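Local coordinates for uncharacterized protein (Enterococcus faecalis, PDB 4OBI) that is of unknown function but binds a zinc ion in the mostly beta, NusG domain II-like part of a predicted membrane protein, at residues D43-L48 with L85-F90. Sequence-based numbering, arbitrary orientation.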
loop_
_atom_site.group_PDB
_atom_site.type_symbol
_atom_site.label_atom_id
_atom_site.label_comp_id
_atom_site.label_asym_id
_atom_site.label_seq_id
_atom_site.Cartn_x
_atom_site.Cartn_y
_atom_site.Cartn_z
ATOM N N ASP A 43 -16.767 8.673 -2.596
ATOM C CA ASP A 43 -16.859 9.086 -4.005
ATOM C C ASP A 43 -16.556 7.969 -5.015
ATOM O O ASP A 43 -16.667 8.186 -6.220
ATOM C CB ASP A 43 -15.972 10.321 -4.289
ATOM C CG ASP A 43 -14.476 10.049 -4.125
ATOM O OD1 ASP A 43 -14.046 8.880 -4.214
ATOM O OD2 ASP A 43 -13.720 11.023 -3.907
ATOM N N GLY A 44 -16.163 6.792 -4.535
ATOM C CA GLY A 44 -15.937 5.645 -5.414
ATOM C C GLY A 44 -14.479 5.396 -5.753
ATOM O O GLY A 44 -14.135 4.332 -6.253
ATOM N N ASP A 45 -13.617 6.370 -5.487
ATOM C CA ASP A 45 -12.187 6.172 -5.687
ATOM C C ASP A 45 -11.726 5.031 -4.800
ATOM O O ASP A 45 -12.095 4.975 -3.631
ATOM C CB ASP A 45 -11.414 7.444 -5.361
ATOM C CG ASP A 45 -11.602 8.520 -6.412
ATOM O OD1 ASP A 45 -12.325 8.289 -7.413
ATOM O OD2 ASP A 45 -11.015 9.601 -6.241
ATOM N N TYR A 46 -10.960 4.100 -5.369
ATOM C CA TYR A 46 -10.489 2.960 -4.605
ATOM C C TYR A 46 -9.112 2.484 -5.029
ATOM O O TYR A 46 -8.661 2.729 -6.153
ATOM C CB TYR A 46 -11.490 1.800 -4.670
ATOM C CG TYR A 46 -11.386 0.930 -5.898
ATOM C CD1 TYR A 46 -12.040 1.280 -7.065
ATOM C CD2 TYR A 46 -10.650 -0.248 -5.884
ATOM C CE1 TYR A 46 -11.957 0.485 -8.199
ATOM C CE2 TYR A 46 -10.553 -1.049 -7.011
ATOM C CZ TYR A 46 -11.205 -0.675 -8.171
ATOM O OH TYR A 46 -11.127 -1.463 -9.305
ATOM N N ASN A 47 -8.449 1.826 -4.083
ATOM C CA ASN A 47 -7.179 1.166 -4.287
ATOM C C ASN A 47 -7.224 -0.101 -3.475
ATOM O O ASN A 47 -7.569 -0.071 -2.287
ATOM C CB ASN A 47 -6.019 2.009 -3.786
ATOM C CG ASN A 47 -5.982 3.373 -4.416
ATOM O OD1 ASN A 47 -6.765 4.243 -4.063
ATOM N ND2 ASN A 47 -5.063 3.571 -5.346
ATOM N N LEU A 48 -6.894 -1.211 -4.115
ATOM C CA LEU A 48 -6.891 -2.500 -3.450
ATOM C C LEU A 48 -5.464 -2.880 -3.085
ATOM O O LEU A 48 -4.629 -3.100 -3.959
ATOM C CB LEU A 48 -7.523 -3.560 -4.346
ATOM C CG LEU A 48 -7.691 -4.935 -3.708
ATOM C CD1 LEU A 48 -8.670 -4.875 -2.543
ATOM C CD2 LEU A 48 -8.155 -5.930 -4.757
ATOM N N LEU A 85 -1.160 9.443 -6.459
ATOM C CA LEU A 85 -1.351 10.868 -6.273
ATOM C C LEU A 85 -2.808 11.342 -6.489
ATOM O O LEU A 85 -3.289 12.165 -5.716
ATOM C CB LEU A 85 -0.360 11.668 -7.120
ATOM C CG LEU A 85 1.123 11.407 -6.825
ATOM C CD1 LEU A 85 1.989 12.229 -7.770
ATOM C CD2 LEU A 85 1.457 11.691 -5.368
ATOM N N PRO A 86 -3.524 10.797 -7.499
ATOM C CA PRO A 86 -4.931 11.187 -7.680
ATOM C C PRO A 86 -5.826 10.891 -6.466
ATOM O O PRO A 86 -6.775 11.634 -6.226
ATOM C CB PRO A 86 -5.373 10.359 -8.898
ATOM C CG PRO A 86 -4.112 10.069 -9.629
ATOM C CD PRO A 86 -3.089 9.867 -8.555
ATOM N N HIS A 87 -5.517 9.835 -5.712
ATOM C CA HIS A 87 -6.295 9.491 -4.517
ATOM C C HIS A 87 -5.633 9.960 -3.215
ATOM O O HIS A 87 -6.147 9.706 -2.123
ATOM C CB HIS A 87 -6.541 7.986 -4.463
ATOM C CG HIS A 87 -7.383 7.471 -5.590
ATOM N ND1 HIS A 87 -7.610 6.128 -5.787
ATOM C CD2 HIS A 87 -8.035 8.114 -6.588
ATOM C CE1 HIS A 87 -8.372 5.964 -6.854
ATOM N NE2 HIS A 87 -8.648 7.155 -7.356
ATOM N N ASN A 88 -4.501 10.653 -3.338
ATOM C CA ASN A 88 -3.730 11.129 -2.189
ATOM C C ASN A 88 -3.393 9.993 -1.208
ATOM O O ASN A 88 -3.547 10.132 0.013
ATOM C CB ASN A 88 -4.483 12.253 -1.478
ATOM C CG ASN A 88 -3.560 13.190 -0.727
ATOM O OD1 ASN A 88 -2.343 13.169 -0.920
ATOM N ND2 ASN A 88 -4.134 14.034 0.120
ATOM N N LEU A 89 -2.944 8.878 -1.773
ATOM C CA LEU A 89 -2.685 7.647 -1.040
ATOM C C LEU A 89 -1.225 7.222 -1.208
ATOM O O LEU A 89 -0.684 7.278 -2.318
ATOM C CB LEU A 89 -3.612 6.547 -1.539
ATOM C CG LEU A 89 -3.410 5.117 -1.001
ATOM C CD1 LEU A 89 -4.746 4.388 -0.967
ATOM C CD2 LEU A 89 -2.391 4.291 -1.779
ATOM N N PHE A 90 -0.604 6.780 -0.111
ATOM C CA PHE A 90 0.815 6.433 -0.087
ATOM C C PHE A 90 1.035 5.184 0.758
ATOM O O PHE A 90 0.377 5.000 1.781
ATOM C CB PHE A 90 1.648 7.588 0.488
ATOM C CG PHE A 90 1.524 8.856 -0.296
ATOM C CD1 PHE A 90 0.496 9.744 -0.037
ATOM C CD2 PHE A 90 2.411 9.139 -1.327
ATOM C CE1 PHE A 90 0.355 10.893 -0.785
ATOM C CE2 PHE A 90 2.275 10.291 -2.078
ATOM C CZ PHE A 90 1.248 11.174 -1.798
HETATM O O HOH W 1 -10.324 7.687 -9.503
#
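Asp45 over one face and Tyr46 and Asn47 at the edge meet the imidazole of His87 where the two antiparallel sheets of this NusG domain II-like fold meet, beside the zinc site. The approach to strand 46-52 is shaped by an Asx turn, in which Asp43 OD1 accepts the backbone N-H of Asp45. Asp45 then lies over one face of the His87 ring: its CB makes a CH-pi contact 3.6 Å from the ring centroid, and its carboxylate stacks with the ring, the planes only 18° apart. Asp45 OD2 comes closest, 3.3 Å from His87 CD2, while a water held by His87 NE2 donates a weak bond to Asp45 OD1. Tyr46 directs its CB away from His87, its OH hydrogen-bonded to Glu60 OE2, yet its carbonyl O meets the ring edge in plane, 3.3 Å from His87 CE1. At Asn47 the amide stands nearly upright to the imidazole, at 84°, and OD1 accepts the N-H of His87 ND1, which assigns a proton to that nitrogen. The other end of the amide, ND2, is hydrogen-bonded to Asp68 OD2; with Cys63 and Cys84, Asp68 is a zinc ligand, making Asn47 a second-shell residue that links His87 to the metal site. Leu89, which with Asn88 faces Cys84 in a G1 bulge at the start of strand 89-95, meets Asn47 tip to tip, its CD1 3.7 Å from Asn47 OD1. That oxygen is thus flanked by a methyl group while it receives the hydrogen bond from His87 ND1 to Asn47 OD1, 2.7 Å long and nearly straight, with the oxygen in the plane of the imidazole.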